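Local coordinates for conjugal transfer protein-like C-terminal domain-containing protein (Enterococcus faecalis, PDB 4EC6) that is of unknown function but probably acts in type IV secretion-like conjugative transfer of plasmid pIP501, this piece being the VirB8-like C-terminal domain of TraM, at residues A[81-84]-A[85-88]; A[62-65]-A[66-70]. All coordinates share one frame; numbering follows the deposited sequence.

Contact 1: residues A[81-84]-A[85-88]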
# COMPACT_ATOMS: atom_id res chain seq x y z
N SER A 81 6.63 21.95 -8.96
CA SER A 81 6.80 20.84 -8.05
C SER A 81 6.42 19.51 -8.70
O SER A 81 6.76 18.49 -8.18
CB SER A 81 6.00 21.07 -6.75
OG SER A 81 6.27 22.37 -6.25
N LEU A 82 5.70 19.53 -9.82
CA LEU A 82 5.43 18.30 -10.52
C LEU A 82 6.21 18.11 -11.82
O LEU A 82 6.16 17.04 -12.43
CB LEU A 82 3.92 18.08 -10.69
CG LEU A 82 3.09 19.00 -11.51
CD1 LEU A 82 3.52 18.92 -12.97
CD2 LEU A 82 1.65 18.55 -11.31
N ARG A 83 6.98 19.12 -12.20
CA ARG A 83 7.76 19.14 -13.45
C ARG A 83 8.59 17.90 -13.71
O ARG A 83 8.55 17.38 -14.82
CB ARG A 83 8.58 20.44 -13.55
CG ARG A 83 9.42 20.66 -14.82
CD ARG A 83 9.03 19.72 -15.97
NE ARG A 83 8.20 20.39 -16.94
CZ ARG A 83 7.42 19.81 -17.85
NH1 ARG A 83 7.28 18.49 -17.96
NH2 ARG A 83 6.76 20.62 -18.66
N THR A 84 9.34 17.42 -12.71
CA THR A 84 10.26 16.29 -12.89
C THR A 84 9.56 15.01 -13.15
O THR A 84 10.17 14.15 -13.72
CB THR A 84 11.19 16.04 -11.70
OG1 THR A 84 10.42 15.92 -10.48
CG2 THR A 84 12.21 17.16 -11.56
N TYR A 85 8.32 14.86 -12.68
CA TYR A 85 7.49 13.67 -12.94
C TYR A 85 6.90 13.61 -14.32
O TYR A 85 6.61 12.52 -14.81
CB TYR A 85 6.34 13.58 -11.97
CG TYR A 85 6.80 13.40 -10.59
CD1 TYR A 85 7.17 12.14 -10.14
CD2 TYR A 85 6.88 14.48 -9.73
CE1 TYR A 85 7.61 11.95 -8.85
CE2 TYR A 85 7.37 14.29 -8.45
CZ TYR A 85 7.73 13.01 -8.03
OH TYR A 85 8.19 12.81 -6.74
N VAL A 86 6.70 14.76 -14.94
CA VAL A 86 6.09 14.78 -16.29
C VAL A 86 7.06 14.95 -17.45
O VAL A 86 7.94 15.79 -17.40
CB VAL A 86 4.93 15.78 -16.37
CG1 VAL A 86 4.14 15.58 -17.64
CG2 VAL A 86 4.02 15.54 -15.17
N SER A 87 6.91 14.12 -18.47
CA SER A 87 7.66 14.32 -19.70
C SER A 87 7.51 15.76 -20.21
O SER A 87 6.42 16.33 -20.19
CB SER A 87 7.22 13.30 -20.75
OG SER A 87 7.61 13.66 -22.06
N GLU A 88 8.62 16.33 -20.68
CA GLU A 88 8.64 17.64 -21.33
C GLU A 88 7.74 17.68 -22.56
O GLU A 88 7.39 18.74 -23.01
CB GLU A 88 10.04 18.00 -21.77
CG GLU A 88 10.75 19.05 -20.92
CD GLU A 88 11.91 19.79 -21.65
OE1 GLU A 88 11.99 19.80 -22.92
OE2 GLU A 88 12.74 20.40 -20.93
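Arg83 sets off with CG anti to its backbone N (chi1 -178°) and then bends at chi2 and chi3, a curled path that carries its guanidinium forward along the chain to the carbonyls of Val86 and Ser87. This is the unravelling C-terminal end of helix 75-82 in an NTF2-like domain, where the last weakly bonded turn gives way to a loop. NH1 of Arg83 donates to both acceptors, at 2.8 Å from Val86 O and 3.2 Å from Ser87 O. Both bonds are weak, and both oxygens lie at the edge of the guanidinium, near its plane. One nitrogen thus bridges two consecutive peptide oxygens just beyond the helix.

The backbone closes in overlapping short turns. Val86 N bonds to Arg83 O at 3.2 Å, arriving well above the carbonyl plane, and the helical angles of Thr84 and Tyr85 between them make this a beta turn. Leu82 O takes two weak bonds instead of one straight helical bond, from Tyr85 N at 3.1 Å and from Val86 N at 3.4 Å. Leu82 O also lies in the plane of the Tyr85 ring, at its edge, 3.8 Å from Tyr85 CD2.

Tyr85 and Val86 are buried, packed against helix 54-68, while Thr84 is exposed yet touches Asn161 of the second subunit. Tyr85 and Ser87 share backbone hydrogen bonds with Val149, which tie the loop to strand 147-157. On the inner side Leu82 places CG between its backbone N and carbonyl carbon (chi1 64°), alongside Val86. The two side chains point the same way, near Ile92, and meet where Leu82 CD1 lies 4.1 Å from Val86 CG2.

Contact 2: residues A[62-65]-A[66-70]; sequences RYFL and TYYFS
Phe64 and Tyr68, one helical turn apart, lie side by side and point the same way, both with CG anti to the backbone N (chi1 169° and -173°). Their rings are nearly parallel, with planes 24° apart, but slid so far that they barely overlap. What meets the face is not the ring but Tyr68 CB, a CH-pi contact in which this carbon sits over one face of the Phe64 ring toward its rim, 4.1 Å from the ring centroid. Phe64 CZ also reaches Tyr68 CD1 at 3.8 Å. Next to this pair Leu65 runs alongside Phe69, its CD2 branch touching Phe69 CE2 at 3.7 Å, and the four side chains belong to the buried side of the C-terminal end of helix 54-68.

The backbone is firm on this side. Tyr68 N gives a nearly straight bond to Phe64 O at 2.9 Å, and Phe69 N bonds to Leu65 O at 2.8 Å although Phe69 already leaves helical geometry. Leu65 O also lies in the plane of the Phe69 ring, at its edge.

Thr66 marks the looser, solvent-exposed side. Its N bonds to Arg62 O at 3.2 Å, but its side chain meets mainly backbone carbonyls of the preceding turn. Tyr67 N, of a partly exposed residue, makes weak bonds to Tyr63 O and Phe64 O. The partly exposed Arg62 forms a salt bridge with Asp58; the buried Tyr63 faces the second subunit instead, its OH making a weak hydrogen bond to Asn124 of that subunit.

In this NTF2-like domain the helix lies across the antiparallel sheet. Leu65 and Phe69 press onto strands 117-126 and 131-142, Phe64 and Tyr68 onto Pro153 of strand 147-157, and Tyr78 OH of helix 75-82 hydrogen-bonds to Tyr68 O.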
# COMPACT_ATOMS: atom_id res chain seq x y z
N ARG A 62 2.45 6.89 -7.32
CA ARG A 62 1.99 7.45 -6.04
C ARG A 62 2.65 8.77 -5.76
O ARG A 62 2.01 9.69 -5.29
CB ARG A 62 2.20 6.48 -4.88
CG ARG A 62 1.12 5.41 -4.82
CD ARG A 62 1.70 4.21 -4.10
NE ARG A 62 0.79 3.06 -4.10
CZ ARG A 62 -0.26 2.96 -3.27
NH1 ARG A 62 -0.55 3.95 -2.42
NH2 ARG A 62 -1.04 1.91 -3.30
N TYR A 63 3.96 8.83 -6.04
CA TYR A 63 4.73 10.03 -5.78
C TYR A 63 4.21 11.16 -6.65
O TYR A 63 3.84 12.22 -6.13
CB TYR A 63 6.21 9.77 -5.95
CG TYR A 63 6.88 9.38 -4.66
CD1 TYR A 63 7.35 10.34 -3.74
CD2 TYR A 63 7.01 8.06 -4.33
CE1 TYR A 63 7.95 9.96 -2.55
CE2 TYR A 63 7.58 7.67 -3.15
CZ TYR A 63 8.06 8.61 -2.27
OH TYR A 63 8.64 8.13 -1.10
N PHE A 64 4.06 10.89 -7.94
CA PHE A 64 3.41 11.84 -8.83
C PHE A 64 2.05 12.28 -8.30
O PHE A 64 1.77 13.47 -8.35
CB PHE A 64 3.27 11.27 -10.26
CG PHE A 64 2.37 12.08 -11.18
CD1 PHE A 64 2.77 13.31 -11.68
CD2 PHE A 64 1.13 11.58 -11.58
CE1 PHE A 64 1.97 14.03 -12.54
CE2 PHE A 64 0.31 12.30 -12.41
CZ PHE A 64 0.74 13.53 -12.90
N LEU A 65 1.20 11.37 -7.83
CA LEU A 65 -0.14 11.79 -7.37
C LEU A 65 -0.13 12.80 -6.19
O LEU A 65 -0.96 13.70 -6.09
CB LEU A 65 -1.02 10.59 -7.03
CG LEU A 65 -1.53 9.85 -8.26
CD1 LEU A 65 -2.14 8.50 -7.93
CD2 LEU A 65 -2.56 10.71 -8.93
N THR A 66 0.84 12.63 -5.30
CA THR A 66 1.09 13.55 -4.25
C THR A 66 1.31 14.98 -4.78
O THR A 66 0.76 15.92 -4.25
CB THR A 66 2.30 13.01 -3.50
OG1 THR A 66 1.89 11.84 -2.77
CG2 THR A 66 2.82 14.02 -2.55
N TYR A 67 2.10 15.16 -5.84
CA TYR A 67 2.31 16.49 -6.37
C TYR A 67 1.14 16.96 -7.27
O TYR A 67 0.71 18.09 -7.24
CB TYR A 67 3.68 16.54 -7.06
CG TYR A 67 4.76 16.47 -6.05
CD1 TYR A 67 5.00 17.57 -5.16
CD2 TYR A 67 5.51 15.32 -5.88
CE1 TYR A 67 5.98 17.52 -4.17
CE2 TYR A 67 6.50 15.25 -4.87
CZ TYR A 67 6.71 16.36 -4.04
OH TYR A 67 7.67 16.31 -3.09
N TYR A 68 0.60 16.06 -8.04
CA TYR A 68 -0.51 16.36 -8.88
C TYR A 68 -1.70 16.77 -8.05
O TYR A 68 -2.42 17.66 -8.45
CB TYR A 68 -0.85 15.13 -9.70
CG TYR A 68 -1.91 15.38 -10.74
CD1 TYR A 68 -1.64 16.23 -11.84
CD2 TYR A 68 -3.15 14.76 -10.64
CE1 TYR A 68 -2.62 16.47 -12.79
CE2 TYR A 68 -4.13 15.00 -11.58
CZ TYR A 68 -3.86 15.84 -12.63
OH TYR A 68 -4.83 16.01 -13.53
N PHE A 69 -1.90 16.16 -6.89
CA PHE A 69 -3.05 16.55 -6.06
C PHE A 69 -2.71 17.63 -5.02
O PHE A 69 -3.53 17.94 -4.16
CB PHE A 69 -3.75 15.34 -5.41
CG PHE A 69 -4.75 14.68 -6.31
CD1 PHE A 69 -6.10 15.06 -6.28
CD2 PHE A 69 -4.35 13.70 -7.19
CE1 PHE A 69 -7.02 14.46 -7.13
CE2 PHE A 69 -5.26 13.12 -8.05
CZ PHE A 69 -6.58 13.50 -8.03
N SER A 70 -1.52 18.21 -5.11
CA SER A 70 -1.14 19.28 -4.24
C SER A 70 -2.14 20.43 -4.38
O SER A 70 -2.72 20.70 -5.46
CB SER A 70 0.23 19.78 -4.61
OG SER A 70 0.38 21.14 -4.20

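How the contacts relate
From the N terminus, helix 54-68 comes first and contact 2 forms its last turns; the chain then passes through a short connection into helix 75-82, and contact 1 takes in its end and the loop that follows. The two follow in series, neither nested nor crossing, and each closes only short, local turns of chain. They nonetheless meet in space, their centres about 11 Å apart. The rings of Tyr85 and Tyr67 come together, Tyr85 CE2 lying 3.3 Å from Tyr67 CD2, while Phe64 packs against Tyr85 and Val86. The two helix ends are thereby joined beside strand 147-157, which both contacts touch, and both also border the second subunit.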